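Local coordinates for guanine nucleotide exchange protein (Legionella pneumophila, PDB 1XSZ), which probably acts as a guanine nucleotide exchange factor for ADP-ribosylation factor (Arf) GTPases, with a capping domain that lies over its Sec7 active site, at residues F194-V199 and K287-E292; S39-I44 and E68-Q73; V296-G301 and D308-A313; D162-N167 and E184-I189. All coordinates share one frame; numbering follows the deposited sequence.

Interaction 1. Residues F194-V199 and K287-E292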
loop_
_atom_site.group_PDB
_atom_site.type_symbol
_atom_site.label_atom_id
_atom_site.label_comp_id
_atom_site.label_asym_id
_atom_site.label_seq_id
_atom_site.Cartn_x
_atom_site.Cartn_y
_atom_site.Cartn_z
ATOM N N PHE A 194 0.021 13.137 -13.835
ATOM C CA PHE A 194 1.020 12.218 -13.309
ATOM C C PHE A 194 0.922 10.906 -14.076
ATOM O O PHE A 194 -0.130 10.577 -14.622
ATOM C CB PHE A 194 0.758 11.881 -11.835
ATOM C CG PHE A 194 1.154 12.959 -10.867
ATOM C CD1 PHE A 194 2.361 13.639 -11.004
ATOM C CD2 PHE A 194 0.343 13.252 -9.776
ATOM C CE1 PHE A 194 2.752 14.593 -10.066
ATOM C CE2 PHE A 194 0.727 14.201 -8.835
ATOM C CZ PHE A 194 1.935 14.874 -8.979
ATOM N N GLU A 195 2.026 10.170 -14.123
ATOM C CA GLU A 195 2.027 8.852 -14.746
ATOM C C GLU A 195 1.926 7.918 -13.542
ATOM O O GLU A 195 2.838 7.851 -12.719
ATOM C CB GLU A 195 3.328 8.581 -15.505
ATOM C CG GLU A 195 3.356 7.188 -16.129
ATOM C CD GLU A 195 4.646 6.881 -16.864
ATOM O OE1 GLU A 195 5.046 7.688 -17.726
ATOM O OE2 GLU A 195 5.254 5.824 -16.585
ATOM N N LEU A 196 0.806 7.214 -13.431
ATOM C CA LEU A 196 0.583 6.318 -12.302
ATOM C C LEU A 196 0.363 4.892 -12.769
ATOM O O LEU A 196 -0.605 4.600 -13.475
ATOM C CB LEU A 196 -0.633 6.790 -11.501
ATOM C CG LEU A 196 -0.585 8.235 -11.000
ATOM C CD1 LEU A 196 -1.940 8.607 -10.404
ATOM C CD2 LEU A 196 0.529 8.393 -9.976
ATOM N N ASN A 197 1.271 4.008 -12.376
ATOM C CA ASN A 197 1.190 2.604 -12.754
ATOM C C ASN A 197 1.052 1.767 -11.486
ATOM O O ASN A 197 2.020 1.565 -10.759
ATOM C CB ASN A 197 2.456 2.209 -13.522
ATOM C CG ASN A 197 2.695 3.082 -14.747
ATOM O OD1 ASN A 197 3.795 3.600 -14.952
ATOM N ND2 ASN A 197 1.667 3.245 -15.565
ATOM N N PHE A 198 -0.160 1.294 -11.220
ATOM C CA PHE A 198 -0.419 0.485 -10.034
ATOM C C PHE A 198 -0.341 -1.005 -10.311
ATOM O O PHE A 198 -0.545 -1.450 -11.442
ATOM C CB PHE A 198 -1.814 0.785 -9.471
ATOM C CG PHE A 198 -1.960 2.168 -8.914
ATOM C CD1 PHE A 198 -2.426 3.214 -9.709
ATOM C CD2 PHE A 198 -1.606 2.435 -7.597
ATOM C CE1 PHE A 198 -2.532 4.502 -9.196
ATOM C CE2 PHE A 198 -1.708 3.721 -7.074
ATOM C CZ PHE A 198 -2.173 4.757 -7.877
ATOM N N VAL A 199 -0.041 -1.773 -9.269
ATOM C CA VAL A 199 0.001 -3.227 -9.388
ATOM C C VAL A 199 -1.440 -3.664 -9.664
ATOM O O VAL A 199 -2.380 -3.001 -9.237
ATOM C CB VAL A 199 0.483 -3.892 -8.073
ATOM C CG1 VAL A 199 1.896 -3.446 -7.750
ATOM C CG2 VAL A 199 -0.455 -3.532 -6.922
ATOM N N LYS A 287 -12.656 5.707 -8.477
ATOM C CA LYS A 287 -12.991 4.868 -9.626
ATOM C C LYS A 287 -12.100 5.110 -10.833
ATOM O O LYS A 287 -11.894 4.214 -11.649
ATOM C CB LYS A 287 -14.444 5.094 -10.047
ATOM C CG LYS A 287 -15.484 4.589 -9.063
ATOM C CD LYS A 287 -16.883 4.756 -9.636
ATOM C CE LYS A 287 -17.949 4.258 -8.673
ATOM N NZ LYS A 287 -18.003 5.069 -7.426
ATOM N N TRP A 288 -11.575 6.325 -10.940
ATOM C CA TRP A 288 -10.729 6.701 -12.064
ATOM C C TRP A 288 -9.461 5.853 -12.124
ATOM O O TRP A 288 -8.951 5.543 -13.210
ATOM C CB TRP A 288 -10.367 8.186 -11.942
ATOM C CG TRP A 288 -9.647 8.747 -13.124
ATOM C CD1 TRP A 288 -10.054 8.712 -14.428
ATOM C CD2 TRP A 288 -8.406 9.460 -13.110
ATOM N NE1 TRP A 288 -9.142 9.360 -15.226
ATOM C CE2 TRP A 288 -8.120 9.828 -14.442
ATOM C CE3 TRP A 288 -7.508 9.824 -12.097
ATOM C CZ2 TRP A 288 -6.969 10.544 -14.790
ATOM C CZ3 TRP A 288 -6.366 10.535 -12.443
ATOM C CH2 TRP A 288 -6.108 10.887 -13.781
ATOM N N LEU A 289 -8.969 5.451 -10.959
ATOM C CA LEU A 289 -7.747 4.666 -10.880
ATOM C C LEU A 289 -7.906 3.273 -10.294
ATOM O O LEU A 289 -7.090 2.392 -10.566
ATOM C CB LEU A 289 -6.701 5.421 -10.053
ATOM C CG LEU A 289 -6.235 6.763 -10.618
ATOM C CD1 LEU A 289 -5.411 7.514 -9.580
ATOM C CD2 LEU A 289 -5.427 6.528 -11.882
ATOM N N PHE A 290 -8.951 3.062 -9.500
ATOM C CA PHE A 290 -9.128 1.772 -8.855
ATOM C C PHE A 290 -10.399 1.000 -9.201
ATOM O O PHE A 290 -10.729 0.018 -8.540
ATOM C CB PHE A 290 -8.992 1.946 -7.338
ATOM C CG PHE A 290 -7.680 2.560 -6.923
ATOM C CD1 PHE A 290 -7.553 3.938 -6.774
ATOM C CD2 PHE A 290 -6.552 1.761 -6.742
ATOM C CE1 PHE A 290 -6.318 4.516 -6.454
ATOM C CE2 PHE A 290 -5.316 2.328 -6.423
ATOM C CZ PHE A 290 -5.200 3.706 -6.280
ATOM N N GLY A 291 -11.105 1.437 -10.237
ATOM C CA GLY A 291 -12.303 0.728 -10.655
ATOM C C GLY A 291 -13.581 1.043 -9.904
ATOM O O GLY A 291 -13.595 1.830 -8.959
ATOM N N GLU A 292 -14.662 0.385 -10.316
ATOM C CA GLU A 292 -15.978 0.611 -9.731
ATOM C C GLU A 292 -16.439 -0.436 -8.723
ATOM O O GLU A 292 -17.612 -0.466 -8.359
ATOM C CB GLU A 292 -17.016 0.701 -10.854
ATOM C CG GLU A 292 -16.690 1.730 -11.926
ATOM C CD GLU A 292 -17.702 1.734 -13.057
ATOM O OE1 GLU A 292 -17.884 0.677 -13.700
ATOM O OE2 GLU A 292 -18.314 2.794 -13.302
#
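The ring of Phe198 presents one face to the edge of Phe290, an edge-to-face pair with centroids 4.7 Å apart and planes inclined at 60°. Phe290 CZ does the touching: it sits over that face toward the rim, 3.6 Å from Phe198 CZ, while its neighbour Phe290 CE2 lies 3.9 Å from Phe198 CD2. Both rings owe their placement to a CG anti to the carbonyl carbon (chi1 -67° in Phe198, -57° in Phe290). Leu289 lies roughly perpendicular to both Leu196 and Phe198, and its CD1 methyl meets the two of them, 3.7 Å from Leu196 CD1 and 4.2 Å from Phe198 CE1. The contact joins the loop between helix 179-191 and strand 204-208 to the short helix 287-290 of the C-terminal capping domain, consistent with a place where the capping domain meets the Sec7 domain. Phe257 of helix 252-258 also packs on Phe198 and Leu289, while the backbone of the loop is hydrogen-bonded to Leu102 from Asn197 and Val199. Past Phe290 the chain leaves helical angles at Gly291, where phi is positive; Gly291 N still bonds to Lys287 O at 3.2 Å.

Interaction 2. Residues S39-I44 and E68-Q73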
loop_
_atom_site.group_PDB
_atom_site.type_symbol
_atom_site.label_atom_id
_atom_site.label_comp_id
_atom_site.label_asym_id
_atom_site.label_seq_id
_atom_site.Cartn_x
_atom_site.Cartn_y
_atom_site.Cartn_z
ATOM N N SER A 39 27.102 -1.713 4.649
ATOM C CA SER A 39 25.840 -1.236 5.209
ATOM C C SER A 39 24.752 -1.874 4.346
ATOM O O SER A 39 24.626 -1.563 3.162
ATOM C CB SER A 39 25.762 0.289 5.129
ATOM O OG SER A 39 25.931 0.740 3.795
ATOM N N PRO A 40 23.947 -2.774 4.933
ATOM C CA PRO A 40 22.875 -3.469 4.213
ATOM C C PRO A 40 21.727 -2.654 3.625
ATOM O O PRO A 40 21.378 -2.835 2.458
ATOM C CB PRO A 40 22.388 -4.491 5.237
ATOM C CG PRO A 40 22.569 -3.761 6.527
ATOM C CD PRO A 40 23.945 -3.153 6.358
ATOM N N ASN A 41 21.139 -1.764 4.414
ATOM C CA ASN A 41 20.003 -0.986 3.927
ATOM C C ASN A 41 20.291 -0.146 2.689
ATOM O O ASN A 41 19.475 -0.096 1.769
ATOM C CB ASN A 41 19.442 -0.108 5.047
ATOM C CG ASN A 41 18.960 -0.925 6.231
ATOM O OD1 ASN A 41 18.498 -2.057 6.069
ATOM N ND2 ASN A 41 19.053 -0.353 7.425
ATOM N N GLU A 42 21.444 0.509 2.652
ATOM C CA GLU A 42 21.789 1.317 1.492
ATOM C C GLU A 42 22.090 0.418 0.297
ATOM O O GLU A 42 21.822 0.779 -0.851
ATOM C CB GLU A 42 22.997 2.212 1.801
ATOM C CG GLU A 42 22.735 3.237 2.902
ATOM C CD GLU A 42 23.174 2.766 4.279
ATOM O OE1 GLU A 42 22.892 1.605 4.648
ATOM O OE2 GLU A 42 23.800 3.568 5.004
ATOM N N GLU A 43 22.633 -0.764 0.571
ATOM C CA GLU A 43 22.970 -1.704 -0.487
ATOM C C GLU A 43 21.713 -2.304 -1.122
ATOM O O GLU A 43 21.655 -2.496 -2.331
ATOM C CB GLU A 43 23.870 -2.816 0.060
ATOM C CG GLU A 43 24.643 -3.546 -1.026
ATOM C CD GLU A 43 25.644 -2.648 -1.743
ATOM O OE1 GLU A 43 25.951 -2.924 -2.919
ATOM O OE2 GLU A 43 26.130 -1.672 -1.130
ATOM N N ILE A 44 20.712 -2.614 -0.303
ATOM C CA ILE A 44 19.470 -3.161 -0.836
ATOM C C ILE A 44 18.825 -2.102 -1.736
ATOM O O ILE A 44 18.403 -2.395 -2.853
ATOM C CB ILE A 44 18.494 -3.537 0.300
ATOM C CG1 ILE A 44 19.070 -4.700 1.115
ATOM C CG2 ILE A 44 17.128 -3.896 -0.280
ATOM C CD1 ILE A 44 18.298 -4.992 2.387
ATOM N N GLU A 68 7.580 -2.443 8.336
ATOM C CA GLU A 68 8.700 -2.909 9.153
ATOM C C GLU A 68 9.879 -1.933 9.168
ATOM O O GLU A 68 10.152 -1.252 8.177
ATOM C CB GLU A 68 9.165 -4.290 8.685
ATOM C CG GLU A 68 8.174 -5.428 8.951
ATOM C CD GLU A 68 6.899 -5.316 8.135
ATOM O OE1 GLU A 68 6.985 -4.928 6.951
ATOM O OE2 GLU A 68 5.813 -5.633 8.671
ATOM N N ALA A 69 10.575 -1.874 10.301
ATOM C CA ALA A 69 11.712 -0.976 10.482
ATOM C C ALA A 69 12.764 -1.075 9.380
ATOM O O ALA A 69 13.197 -0.063 8.839
ATOM C CB ALA A 69 12.361 -1.231 11.844
ATOM N N GLU A 70 13.178 -2.292 9.054
ATOM C CA GLU A 70 14.178 -2.495 8.010
ATOM C C GLU A 70 13.718 -1.888 6.691
ATOM O O GLU A 70 14.444 -1.130 6.049
ATOM C CB GLU A 70 14.439 -3.988 7.818
ATOM C CG GLU A 70 15.352 -4.319 6.645
ATOM C CD GLU A 70 15.529 -5.815 6.465
ATOM O OE1 GLU A 70 16.092 -6.459 7.372
ATOM O OE2 GLU A 70 15.099 -6.349 5.421
ATOM N N ASN A 71 12.500 -2.233 6.290
ATOM C CA ASN A 71 11.928 -1.736 5.048
ATOM C C ASN A 71 11.908 -0.217 4.994
ATOM O O ASN A 71 12.217 0.376 3.958
ATOM C CB ASN A 71 10.503 -2.263 4.883
ATOM C CG ASN A 71 10.435 -3.770 4.942
ATOM O OD1 ASN A 71 10.769 -4.378 5.964
ATOM N ND2 ASN A 71 10.008 -4.389 3.849
ATOM N N GLN A 72 11.534 0.416 6.101
ATOM C CA GLN A 72 11.477 1.867 6.129
ATOM C C GLN A 72 12.863 2.486 5.985
ATOM O O GLN A 72 13.015 3.534 5.358
ATOM C CB GLN A 72 10.766 2.348 7.402
ATOM C CG GLN A 72 9.324 1.846 7.473
ATOM C CD GLN A 72 8.401 2.770 8.240
ATOM O OE1 GLN A 72 8.299 3.958 7.932
ATOM N NE2 GLN A 72 7.709 2.225 9.235
ATOM N N GLN A 73 13.879 1.831 6.539
ATOM C CA GLN A 73 15.237 2.342 6.408
ATOM C C GLN A 73 15.686 2.207 4.957
ATOM O O GLN A 73 16.348 3.092 4.415
ATOM C CB GLN A 73 16.200 1.574 7.316
ATOM C CG GLN A 73 16.010 1.855 8.797
ATOM C CD GLN A 73 17.013 1.115 9.659
ATOM O OE1 GLN A 73 17.040 -0.117 9.682
ATOM N NE2 GLN A 73 17.846 1.862 10.373
#
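The side-chain amide of Asn41 and that of Gln73 meet with their planes 59° apart, and the carboxylate of Glu70 is turned 45° from the Asn41 amide. Around the Asn41 amide, ND2 faces the Gln73 side chain, whereas OD1 lies beside the aliphatic part of Glu70, 3.9 Å from Glu70 CG. This is polar packing between two helices, 40-50 and 69-80, of the all-helical Sec7 domain, near the N-terminal ends of both. The backbones come together at Asn41 and Gln73, whose CA atoms are 6.3 Å apart, and the side chains of both residues leave their helices toward the partner segment.

Gln73, extended beyond CG, runs alongside Asn41, so that Gln73 CB lies 3.4 Å from Asn41 ND2 and its OE1 borders the same nitrogen. Glu70 takes a different course. With CG anti to the backbone N and the chain extended beyond it, it passes Asn41 with its methylene and carries its carboxylate onward to a salt bridge with Lys30 and a hydrogen bond with Tyr63 OH, so its charge is engaged outside the contact. Asn41 and Ile44 also touch Val74 of helix 69-80, and Ile44 packs on Ile26 and Ile29 of helix 22-35. Across the two segments the hydrogen bonding comes down to one weak link: Asn41 ND2 donates to Gln73 OE1 at 3.0 Å, bent to an N-H...O angle of 125°.

Interaction 3. Residues V296-G301 and D308-A313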
loop_
_atom_site.group_PDB
_atom_site.type_symbol
_atom_site.label_atom_id
_atom_site.label_comp_id
_atom_site.label_asym_id
_atom_site.label_seq_id
_atom_site.Cartn_x
_atom_site.Cartn_y
_atom_site.Cartn_z
ATOM N N VAL A 296 -11.881 -6.028 -0.593
ATOM C CA VAL A 296 -11.510 -6.429 0.749
ATOM C C VAL A 296 -10.185 -7.163 0.560
ATOM O O VAL A 296 -10.093 -8.088 -0.250
ATOM C CB VAL A 296 -12.543 -7.371 1.396
ATOM C CG1 VAL A 296 -12.024 -7.852 2.748
ATOM C CG2 VAL A 296 -13.881 -6.643 1.567
ATOM N N ILE A 297 -9.153 -6.724 1.271
ATOM C CA ILE A 297 -7.835 -7.339 1.180
ATOM C C ILE A 297 -7.495 -7.896 2.555
ATOM O O ILE A 297 -7.453 -7.154 3.543
ATOM C CB ILE A 297 -6.758 -6.312 0.743
ATOM C CG1 ILE A 297 -7.109 -5.744 -0.638
ATOM C CG2 ILE A 297 -5.392 -6.981 0.711
ATOM C CD1 ILE A 297 -6.169 -4.647 -1.123
ATOM N N ILE A 298 -7.255 -9.203 2.614
ATOM C CA ILE A 298 -6.950 -9.893 3.863
ATOM C C ILE A 298 -5.540 -10.452 3.810
ATOM O O ILE A 298 -5.201 -11.207 2.897
ATOM C CB ILE A 298 -7.952 -11.046 4.094
ATOM C CG1 ILE A 298 -9.377 -10.490 4.087
ATOM C CG2 ILE A 298 -7.650 -11.752 5.404
ATOM C CD1 ILE A 298 -10.465 -11.548 4.208
ATOM N N GLN A 299 -4.721 -10.087 4.791
ATOM C CA GLN A 299 -3.334 -10.530 4.823
ATOM C C GLN A 299 -2.923 -11.114 6.162
ATOM O O GLN A 299 -3.186 -10.530 7.209
ATOM C CB GLN A 299 -2.407 -9.355 4.497
ATOM C CG GLN A 299 -2.694 -8.709 3.157
ATOM C CD GLN A 299 -1.951 -7.404 2.952
ATOM O OE1 GLN A 299 -1.542 -6.744 3.910
ATOM N NE2 GLN A 299 -1.795 -7.011 1.697
ATOM N N PRO A 300 -2.272 -12.279 6.144
ATOM C CA PRO A 300 -1.833 -12.888 7.402
ATOM C C PRO A 300 -0.548 -12.217 7.877
ATOM O O PRO A 300 0.258 -11.767 7.059
ATOM C CB PRO A 300 -1.610 -14.347 7.018
ATOM C CG PRO A 300 -1.132 -14.240 5.593
ATOM C CD PRO A 300 -2.037 -13.178 5.000
ATOM N N GLY A 301 -0.368 -12.147 9.192
ATOM C CA GLY A 301 0.835 -11.556 9.746
ATOM C C GLY A 301 1.976 -12.551 9.694
ATOM O O GLY A 301 1.803 -13.669 9.208
ATOM N N ASP A 308 -3.809 -19.300 9.060
ATOM C CA ASP A 308 -5.116 -19.896 9.298
ATOM C C ASP A 308 -6.154 -18.845 9.683
ATOM O O ASP A 308 -7.318 -18.947 9.295
ATOM C CB ASP A 308 -5.021 -20.970 10.383
ATOM C CG ASP A 308 -4.126 -22.121 9.976
ATOM O OD1 ASP A 308 -4.311 -22.646 8.858
ATOM O OD2 ASP A 308 -3.240 -22.500 10.772
ATOM N N LEU A 309 -5.736 -17.831 10.435
ATOM C CA LEU A 309 -6.658 -16.775 10.839
ATOM C C LEU A 309 -7.126 -15.993 9.612
ATOM O O LEU A 309 -8.314 -15.725 9.445
ATOM C CB LEU A 309 -5.982 -15.830 11.839
ATOM C CG LEU A 309 -6.801 -14.613 12.285
ATOM C CD1 LEU A 309 -8.114 -15.061 12.922
ATOM C CD2 LEU A 309 -5.989 -13.795 13.277
ATOM N N ALA A 310 -6.187 -15.627 8.747
ATOM C CA ALA A 310 -6.528 -14.891 7.537
ATOM C C ALA A 310 -7.410 -15.742 6.613
ATOM O O ALA A 310 -8.390 -15.254 6.048
ATOM C CB ALA A 310 -5.251 -14.475 6.813
ATOM N N ALA A 311 -7.061 -17.022 6.483
ATOM C CA ALA A 311 -7.813 -17.934 5.624
ATOM C C ALA A 311 -9.246 -18.103 6.115
ATOM O O ALA A 311 -10.177 -18.182 5.317
ATOM C CB ALA A 311 -7.118 -19.286 5.557
ATOM N N LYS A 312 -9.419 -18.164 7.432
ATOM C CA LYS A 312 -10.757 -18.313 8.005
ATOM C C LYS A 312 -11.607 -17.087 7.700
ATOM O O LYS A 312 -12.777 -17.203 7.335
ATOM C CB LYS A 312 -10.673 -18.516 9.518
ATOM C CG LYS A 312 -10.126 -19.867 9.931
ATOM C CD LYS A 312 -10.065 -19.999 11.443
ATOM C CE LYS A 312 -9.427 -21.319 11.848
ATOM N NZ LYS A 312 -9.328 -21.451 13.327
ATOM N N ALA A 313 -11.023 -15.904 7.851
ATOM C CA ALA A 313 -11.770 -14.688 7.568
ATOM C C ALA A 313 -12.192 -14.667 6.095
ATOM O O ALA A 313 -13.347 -14.401 5.771
ATOM C CB ALA A 313 -10.926 -13.459 7.904
#
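Ala310 and Ile298 carry most of this buried contact, with smaller shares from Pro300 and Ala313. The methyl of Ala310 points at the strand and meets the ring of Pro300, where Pro300 CB is 3.6 Å from Ala310 CB and Pro300 CD is 3.9 Å from the same methyl. The CA atoms of Pro300 and Ala310 are 5.1 Å apart.

Ile298 uses its two branches separately. Its CG2, anti to the backbone N, lies 3.9 Å from Ala310 CB and rests against the helix backbone, 3.6 Å from Ala310 O. The other branch, CG1 anti to the carbonyl carbon (chi1 -57°), carries CD1 one turn further along the helix to within 4.2 Å of Ala313 CB. One isoleucine thus spans two alanines on the same face of the helix.

The arrangement is a helix packed on one face of the antiparallel sheet of the capping domain: strand 296-300 and helix 308-313 run nearly antiparallel, at 159°, with their axes 7.1 Å apart at closest approach. Strand 295-300 sits inside the sheet, bonded through its backbone to strands 204-208 and 274-280, and Tyr205 of the former touches Ala310 and Ala311. Helix 332-351 lies nearby, touching Pro300 through Leu335 and Ala311 through Ala338. Gln299 points away from helix 308-313, and its NE2 donates instead to Pro203 O and Glu105 OE1.

Interaction 4. Residues D162-N167 and E184-I189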
loop_
_atom_site.group_PDB
_atom_site.type_symbol
_atom_site.label_atom_id
_atom_site.label_comp_id
_atom_site.label_asym_id
_atom_site.label_seq_id
_atom_site.Cartn_x
_atom_site.Cartn_y
_atom_site.Cartn_z
ATOM N N ASP A 162 -7.815 29.476 -7.294
ATOM C CA ASP A 162 -8.216 30.246 -6.125
ATOM C C ASP A 162 -8.673 29.279 -5.036
ATOM O O ASP A 162 -8.416 29.493 -3.850
ATOM C CB ASP A 162 -9.339 31.223 -6.481
ATOM C CG ASP A 162 -8.869 32.333 -7.399
ATOM O OD1 ASP A 162 -7.890 33.021 -7.042
ATOM O OD2 ASP A 162 -9.476 32.521 -8.475
ATOM N N GLY A 163 -9.344 28.206 -5.446
ATOM C CA GLY A 163 -9.798 27.215 -4.487
ATOM C C GLY A 163 -8.617 26.511 -3.836
ATOM O O GLY A 163 -8.644 26.190 -2.650
ATOM N N LEU A 164 -7.570 26.255 -4.616
ATOM C CA LEU A 164 -6.386 25.598 -4.079
ATOM C C LEU A 164 -5.751 26.480 -3.003
ATOM O O LEU A 164 -5.408 26.003 -1.924
ATOM C CB LEU A 164 -5.361 25.329 -5.188
ATOM C CG LEU A 164 -4.055 24.678 -4.714
ATOM C CD1 LEU A 164 -4.329 23.268 -4.195
ATOM C CD2 LEU A 164 -3.054 24.636 -5.862
ATOM N N LYS A 165 -5.610 27.768 -3.304
ATOM C CA LYS A 165 -5.013 28.703 -2.360
ATOM C C LYS A 165 -5.838 28.823 -1.084
ATOM O O LYS A 165 -5.286 28.862 0.013
ATOM C CB LYS A 165 -4.838 30.077 -3.020
ATOM C CG LYS A 165 -3.788 30.074 -4.126
ATOM C CD LYS A 165 -3.535 31.461 -4.715
ATOM C CE LYS A 165 -4.715 31.966 -5.522
ATOM N NZ LYS A 165 -4.421 33.296 -6.133
ATOM N N ARG A 166 -7.158 28.860 -1.226
ATOM C CA ARG A 166 -8.029 28.975 -0.063
ATOM C C ARG A 166 -7.935 27.749 0.838
ATOM O O ARG A 166 -7.817 27.865 2.060
ATOM C CB ARG A 166 -9.486 29.170 -0.501
ATOM C CG ARG A 166 -10.456 29.262 0.671
ATOM C CD ARG A 166 -11.908 29.466 0.243
ATOM N NE ARG A 166 -12.465 28.320 -0.473
ATOM C CZ ARG A 166 -12.507 28.208 -1.796
ATOM N NH1 ARG A 166 -12.024 29.178 -2.562
ATOM N NH2 ARG A 166 -13.038 27.129 -2.356
ATOM N N ASN A 167 -7.975 26.569 0.231
ATOM C CA ASN A 167 -7.923 25.332 0.991
ATOM C C ASN A 167 -6.591 25.026 1.664
ATOM O O ASN A 167 -6.554 24.320 2.675
ATOM C CB ASN A 167 -8.355 24.169 0.094
ATOM C CG ASN A 167 -9.863 24.064 -0.024
ATOM O OD1 ASN A 167 -10.536 23.598 0.900
ATOM N ND2 ASN A 167 -10.404 24.513 -1.147
ATOM N N GLU A 184 1.632 28.154 -9.804
ATOM C CA GLU A 184 2.512 27.394 -10.677
ATOM C C GLU A 184 2.245 25.893 -10.538
ATOM O O GLU A 184 2.156 25.175 -11.534
ATOM C CB GLU A 184 3.962 27.709 -10.328
ATOM C CG GLU A 184 4.948 26.665 -10.768
ATOM C CD GLU A 184 6.349 27.015 -10.346
ATOM O OE1 GLU A 184 6.502 27.815 -9.395
ATOM O OE2 GLU A 184 7.291 26.482 -10.955
ATOM N N LEU A 185 2.119 25.427 -9.299
ATOM C CA LEU A 185 1.854 24.017 -9.028
ATOM C C LEU A 185 0.562 23.589 -9.723
ATOM O O LEU A 185 0.514 22.562 -10.406
ATOM C CB LEU A 185 1.747 23.796 -7.514
ATOM C CG LEU A 185 1.467 22.389 -6.981
ATOM C CD1 LEU A 185 1.883 22.320 -5.524
ATOM C CD2 LEU A 185 -0.015 22.044 -7.132
ATOM N N TYR A 186 -0.481 24.391 -9.561
ATOM C CA TYR A 186 -1.769 24.105 -10.168
ATOM C C TYR A 186 -1.652 23.936 -11.686
ATOM O O TYR A 186 -2.129 22.952 -12.252
ATOM C CB TYR A 186 -2.745 25.245 -9.848
ATOM C CG TYR A 186 -4.147 25.023 -10.363
ATOM C CD1 TYR A 186 -5.140 24.489 -9.538
ATOM C CD2 TYR A 186 -4.482 25.341 -11.678
ATOM C CE1 TYR A 186 -6.435 24.280 -10.018
ATOM C CE2 TYR A 186 -5.766 25.136 -12.168
ATOM C CZ TYR A 186 -6.738 24.606 -11.332
ATOM O OH TYR A 186 -8.011 24.414 -11.811
ATOM N N SER A 187 -1.023 24.913 -12.331
ATOM C CA SER A 187 -0.855 24.902 -13.774
ATOM C C SER A 187 -0.035 23.717 -14.261
ATOM O O SER A 187 -0.344 23.122 -15.293
ATOM C CB SER A 187 -0.197 26.203 -14.226
ATOM O OG SER A 187 0.058 26.182 -15.619
ATOM N N GLU A 188 1.009 23.372 -13.518
ATOM C CA GLU A 188 1.849 22.251 -13.903
ATOM C C GLU A 188 1.089 20.939 -13.938
ATOM O O GLU A 188 1.156 20.199 -14.919
ATOM C CB GLU A 188 3.012 22.098 -12.937
ATOM C CG GLU A 188 4.146 23.060 -13.151
ATOM C CD GLU A 188 5.207 22.861 -12.113
ATOM O OE1 GLU A 188 5.040 23.377 -10.986
ATOM O OE2 GLU A 188 6.189 22.162 -12.411
ATOM N N ILE A 189 0.364 20.643 -12.865
ATOM C CA ILE A 189 -0.364 19.386 -12.817
ATOM C C ILE A 189 -1.564 19.389 -13.762
ATOM O O ILE A 189 -1.944 18.339 -14.284
ATOM C CB ILE A 189 -0.763 19.018 -11.354
ATOM C CG1 ILE A 189 -1.175 17.540 -11.284
ATOM C CG2 ILE A 189 -1.862 19.938 -10.842
ATOM C CD1 ILE A 189 -0.061 16.568 -11.694
#
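Helices 161-167 and 179-191 of the Sec7 domain pack against each other here through a single leucine of the first. Leu164 points its side chain at the second helix, and one methyl, CD2, makes the contact: it lies 4.0 Å from Tyr186 CB and 4.2 Å from Leu185 CD2. Anti placement of CG relative to the backbone N (chi1 178°) aims the branch across the gap. Leu185 stands nearly perpendicular to Leu164, while Leu164 and Tyr186 run alongside each other, pointing opposite ways, leaving the Leu164 methyl at the edge of the tyrosine ring, near its plane. The phenol reaches beyond the leucine, and its OH is hydrogen-bonded to Met159 O.

Within helix 161-167, Gly163 O takes two bonds from Asn167, one from the backbone N at 3.0 Å and one from ND2 at 2.9 Å, which reach it from opposite faces of the carbonyl plane. Lys165 NZ pairs with Asp162 OD1 at 3.6 Å. Leu185 continues the apolar layer onto Leu137 and Thr141 of helix 131-149 and onto Phe89 and Val90 of helix 89-98. Apolar packing between neighbouring helices of this kind is typical of the all-helical Sec7 fold.

Overall arrangement
Along the chain the contacts come in series: interaction 2, then interaction 4, then interaction 1, then interaction 3. Interactions 2 and 4 both belong to the helical Sec7 domain, with centres 36 Å apart, while interaction 3 lies in the sheet-bearing capping domain, its centre 42 Å from that of interaction 4. Interaction 1 joins the two domains: it touches interaction 4 through Phe194 CZ and Ile189 CD1, 3.8 Å apart, and its helix 287-290 is followed in the chain by strand 295-300 of interaction 3, though the centres of interactions 1 and 3 are 25 Å apart. This succession is consistent with a cap that is held against the Sec7 domain.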